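PDB 3CJX: ChrR-like cupin domain-containing protein, which is of unknown function but adopts a cupin-like beta-barrel fold, probably related to the cupin domain of the anti-sigma factor ChrR. Local coordinates for residues L90-P93 / G94-H98; K139-V142 / D143-R147. All coordinates share one frame; numbering follows the deposited sequence. Where two conformers were deposited one is given.

Interaction 1: L90-P93 / G94-H98; sequences LYEP and GGSIH
Glu92 and His98 meet across a loop between two strands of the cupin-like fold, at the passage from strand 88-92 of one sheet to strand 97-101 of the other. A type II beta turn from Pro93 to Ser96 makes the crossing, with Gly94 and Gly95 at its two central positions. The positive phi of Gly95 fits the third place of such a turn.

The side-chain to side-chain contact is a His-carboxylate hydrogen bond. His98 ND1 donates to Glu92 OE2 at 2.6 Å, and the N-H...O angle of 175° makes it almost straight. OE2 lies in the imidazole plane; the N-H reaches it on its anti side, about 21° out of the carboxylate plane. The two side chains arrive from opposite directions; the Glu92 chain, extended beyond CG, carries the carboxylate to the imidazole edge. Donation from ND1, together with the stack of the ring on Tyr76, probably holds the ring's rotation. The other carboxylate oxygen, OE1, takes part in a weak hydrogen bond with the Tyr76 hydroxyl. Glycerol bound near Glu92 is consistent with a pocket here, although it probably comes from the crystallisation liquor.

Within the turn the bond is from side chain to backbone. With chi1 at 66°, the Ser96 hydroxyl sits between its own backbone N and carbonyl carbon and reaches back to the first residue of the turn. There Ser96 OG donates to Pro93 O at 2.8 Å, meeting the carbonyl nearly head-on.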
loop_
_atom_site.group_PDB
_atom_site.type_symbol
_atom_site.label_atom_id
_atom_site.label_comp_id
_atom_site.label_asym_id
_atom_site.label_seq_id
_atom_site.Cartn_x
_atom_site.Cartn_y
_atom_site.Cartn_z
ATOM N N LEU A 90 2.043 -11.992 6.701
ATOM C CA LEU A 90 0.608 -12.164 6.844
ATOM C C LEU A 90 -0.043 -12.376 5.489
ATOM O O LEU A 90 0.209 -11.628 4.561
ATOM C CB LEU A 90 -0.012 -10.898 7.439
ATOM C CG LEU A 90 -1.537 -10.867 7.460
ATOM C CD1 LEU A 90 -2.020 -11.835 8.526
ATOM C CD2 LEU A 90 -2.030 -9.462 7.717
ATOM N N TYR A 91 -0.887 -13.389 5.399
ATOM C CA TYR A 91 -1.721 -13.616 4.227
ATOM C C TYR A 91 -3.123 -13.266 4.676
ATOM O O TYR A 91 -3.589 -13.773 5.696
ATOM C CB TYR A 91 -1.697 -15.059 3.773
ATOM C CG TYR A 91 -2.817 -15.405 2.817
ATOM C CD1 TYR A 91 -2.674 -15.230 1.448
ATOM C CD2 TYR A 91 -4.013 -15.926 3.287
ATOM C CE1 TYR A 91 -3.704 -15.559 0.569
ATOM C CE2 TYR A 91 -5.048 -16.249 2.425
ATOM C CZ TYR A 91 -4.895 -16.068 1.062
ATOM O OH TYR A 91 -5.950 -16.413 0.217
ATOM N N GLU A 92 -3.792 -12.392 3.936
ATOM C CA GLU A 92 -5.161 -12.009 4.258
ATOM C C GLU A 92 -6.001 -12.368 3.013
ATOM O O GLU A 92 -5.688 -11.922 1.911
ATOM C CB GLU A 92 -5.196 -10.511 4.501
ATOM C CG GLU A 92 -6.001 -10.066 5.701
ATOM C CD GLU A 92 -6.171 -8.534 5.719
ATOM O OE1 GLU A 92 -5.324 -7.840 5.085
ATOM O OE2 GLU A 92 -7.142 -8.023 6.351
ATOM N N PRO A 93 -7.029 -13.204 3.165
ATOM C CA PRO A 93 -7.764 -13.522 1.942
ATOM C C PRO A 93 -8.761 -12.449 1.545
ATOM O O PRO A 93 -9.020 -11.512 2.300
ATOM C CB PRO A 93 -8.510 -14.806 2.317
ATOM C CG PRO A 93 -8.742 -14.684 3.771
ATOM C CD PRO A 93 -7.573 -13.916 4.334
ATOM N N GLY A 94 -9.304 -12.593 0.345
ATOM C CA GLY A 94 -10.367 -11.726 -0.120
ATOM C C GLY A 94 -11.575 -12.035 0.756
ATOM O O GLY A 94 -11.729 -13.161 1.246
ATOM N N GLY A 95 -12.396 -11.014 0.984
ATOM C CA GLY A 95 -13.600 -11.116 1.782
ATOM C C GLY A 95 -13.375 -10.741 3.231
ATOM O O GLY A 95 -14.333 -10.668 4.001
ATOM N N SER A 96 -12.123 -10.491 3.611
ATOM C CA SER A 96 -11.829 -10.113 4.970
ATOM C C SER A 96 -11.927 -8.595 5.160
ATOM O O SER A 96 -11.841 -7.823 4.208
ATOM C CB SER A 96 -10.457 -10.643 5.392
ATOM O OG SER A 96 -9.391 -10.048 4.669
ATOM N N ILE A 97 -12.158 -8.199 6.406
ATOM C CA ILE A 97 -12.261 -6.807 6.777
ATOM C C ILE A 97 -11.576 -6.643 8.135
ATOM O O ILE A 97 -11.964 -7.275 9.102
ATOM C CB ILE A 97 -13.743 -6.333 6.803
ATOM C CG1 ILE A 97 -13.839 -4.866 7.246
ATOM C CG2 ILE A 97 -14.579 -7.241 7.689
ATOM C CD1 ILE A 97 -15.244 -4.281 7.091
ATOM N N HIS A 98 -10.523 -5.836 8.190
ATOM C CA HIS A 98 -9.815 -5.577 9.442
ATOM C C HIS A 98 -9.408 -4.122 9.486
ATOM O O HIS A 98 -9.539 -3.413 8.499
ATOM C CB HIS A 98 -8.573 -6.468 9.586
ATOM C CG HIS A 98 -8.870 -7.930 9.522
ATOM N ND1 HIS A 98 -8.475 -8.723 8.466
ATOM C CD2 HIS A 98 -9.579 -8.731 10.351
ATOM C CE1 HIS A 98 -8.903 -9.958 8.661
ATOM N NE2 HIS A 98 -9.580 -9.988 9.795
#

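Interaction 2: K139-V142 / D143-R147; sequences KNWV and DRAIR
Helix 135-148, the single helix of this beta-rich cupin-like chain, carries the contact, which consists of i to i+4 pairs along successive turns. The backbone shows regular alpha-helical bonding: the amides of Asp143, Arg144, Ala145 and Ile146 donate to the carbonyls of Lys139, Asn140, Trp141 and Val142. Asp143 N to Lys139 O, at 2.8 Å, is the straightest of the four, with an N-H...O angle of 172°.

On one side of the helix, Lys139 and Asp143 form a salt bridge, NZ to OD2 at 3.0 Å. The ammonium uses the syn lone pair of OD2, the side facing OD1. The lysine chain runs extended through CE and bends only at its last torsion, chi4 -59°, which swings NZ to the carboxylate. Tyr155 ties the pair to the following chain: its hydroxyl hydrogen-bonds Asp143 OD1 and makes a weak bond with Lys139 NZ.

Next to the salt bridge, Val142 and Ile146 run side by side and point the same way, with Val142 CG1 at 3.9 Å from Ile146 CD1. Val142 also touches Tyr155, and Ile146 touches Leu153. Round the helix from them, the indole of Trp141, modelled in two conformers, also touches Leu21 and Leu24. In the conformer described, CG is anti to the backbone N, and the ring lies along the next turn with a face turned to Ala145. The geometry here fits a CH-pi contact over the benzo ring, which need not hold in the other conformer: Ala145 CB stands 3.5 Å from the centroid of the Trp141 six-membered ring, only 9° off the ring normal.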
loop_
_atom_site.group_PDB
_atom_site.type_symbol
_atom_site.label_atom_id
_atom_site.label_comp_id
_atom_site.label_asym_id
_atom_site.label_seq_id
_atom_site.Cartn_x
_atom_site.Cartn_y
_atom_site.Cartn_z
ATOM N N LYS A 139 -2.980 5.200 -7.947
ATOM C CA LYS A 139 -2.067 5.696 -8.978
ATOM C C LYS A 139 -2.273 7.183 -9.232
ATOM O O LYS A 139 -1.304 7.923 -9.372
ATOM C CB LYS A 139 -2.215 4.918 -10.291
ATOM C CG LYS A 139 -1.105 5.206 -11.321
ATOM C CD LYS A 139 -1.219 4.280 -12.539
ATOM C CE LYS A 139 -0.097 4.479 -13.549
ATOM N NZ LYS A 139 -0.024 5.873 -14.093
ATOM N N ASN A 140 -3.526 7.621 -9.298
ATOM C CA ASN A 140 -3.804 9.058 -9.484
ATOM C C ASN A 140 -3.179 9.894 -8.363
ATOM O O ASN A 140 -2.543 10.912 -8.652
ATOM C CB ASN A 140 -5.302 9.357 -9.624
ATOM C CG ASN A 140 -5.893 8.799 -10.916
ATOM O OD1 ASN A 140 -5.273 7.988 -11.609
ATOM N ND2 ASN A 140 -7.096 9.232 -11.243
ATOM N N TRP A 141 -3.344 9.489 -7.105
ATOM C CA TRP A 141 -2.717 10.247 -6.024
ATOM C C TRP A 141 -1.205 10.191 -6.167
ATOM O O TRP A 141 -0.531 11.210 -5.984
ATOM C CB TRP A 141 -3.111 9.753 -4.632
ATOM C CG TRP A 141 -2.419 10.549 -3.569
ATOM C CD1 TRP A 141 -2.846 11.712 -3.007
ATOM C CD2 TRP A 141 -1.149 10.264 -2.984
ATOM N NE1 TRP A 141 -1.932 12.157 -2.092
ATOM C CE2 TRP A 141 -0.875 11.291 -2.068
ATOM C CE3 TRP A 141 -0.215 9.237 -3.148
ATOM C CZ2 TRP A 141 0.278 11.316 -1.312
ATOM C CZ3 TRP A 141 0.924 9.259 -2.395
ATOM C CH2 TRP A 141 1.165 10.287 -1.486
ATOM N N VAL A 142 -0.671 9.013 -6.497
ATOM C CA VAL A 142 0.786 8.864 -6.665
ATOM C C VAL A 142 1.333 9.849 -7.705
ATOM O O VAL A 142 2.251 10.619 -7.419
ATOM C CB VAL A 142 1.197 7.416 -7.096
ATOM C CG1 VAL A 142 2.639 7.405 -7.659
ATOM C CG2 VAL A 142 0.999 6.404 -5.941
ATOM N N ASP A 143 0.741 9.838 -8.895
ATOM C CA ASP A 143 1.204 10.703 -9.985
ATOM C C ASP A 143 1.067 12.173 -9.613
ATOM O O ASP A 143 1.905 12.983 -9.994
ATOM C CB ASP A 143 0.466 10.393 -11.292
ATOM C CG ASP A 143 0.841 9.035 -11.874
ATOM O OD1 ASP A 143 2.001 8.592 -11.672
ATOM O OD2 ASP A 143 -0.026 8.423 -12.562
ATOM N N ARG A 144 0.018 12.508 -8.865
ATOM C CA ARG A 144 -0.181 13.875 -8.376
ATOM C C ARG A 144 0.842 14.186 -7.293
ATOM O O ARG A 144 1.362 15.305 -7.230
ATOM C CB ARG A 144 -1.624 14.082 -7.849
ATOM C CG ARG A 144 -1.820 15.175 -6.719
ATOM C CD ARG A 144 -3.314 15.518 -6.407
ATOM N NE ARG A 144 -4.195 14.345 -6.525
ATOM C CZ ARG A 144 -4.894 13.994 -7.619
ATOM N NH1 ARG A 144 -4.874 14.732 -8.740
ATOM N NH2 ARG A 144 -5.638 12.883 -7.598
ATOM N N ALA A 145 1.120 13.203 -6.435
ATOM C CA ALA A 145 2.065 13.400 -5.333
ATOM C C ALA A 145 3.475 13.631 -5.868
ATOM O O ALA A 145 4.212 14.455 -5.333
ATOM C CB ALA A 145 2.025 12.217 -4.377
ATOM N N ILE A 146 3.834 12.897 -6.924
ATOM C CA ILE A 146 5.144 13.029 -7.556
ATOM C C ILE A 146 5.343 14.452 -8.063
ATOM O O ILE A 146 6.413 15.026 -7.876
ATOM C CB ILE A 146 5.334 12.006 -8.705
ATOM C CG1 ILE A 146 5.498 10.587 -8.131
ATOM C CG2 ILE A 146 6.567 12.334 -9.534
ATOM C CD1 ILE A 146 5.563 9.471 -9.199
ATOM N N ARG A 147 4.310 15.012 -8.695
ATOM C CA ARG A 147 4.343 16.405 -9.174
ATOM C C ARG A 147 4.347 17.367 -7.989
ATOM O O ARG A 147 5.318 18.095 -7.814
ATOM C CB ARG A 147 3.165 16.735 -10.108
#

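How the interactions relate
Interaction 1 comes first along the chain and is complete before interaction 2 begins. Their centres are 27 Å apart and their nearest atoms about 19 Å, on opposite sides of the chain's centre, so the two do not touch. They differ in the elements they use: residues 90-98 connect an outermost strand of the mixed sheet to an inner strand of the antiparallel sheet, whereas residues 139-147 share helix 135-148, which follows strand 129-133 at an edge of that second sheet. One contact therefore lies at a junction between the two sheets; the other lies in the helix that precedes strand 156-157, which joins the mixed sheet.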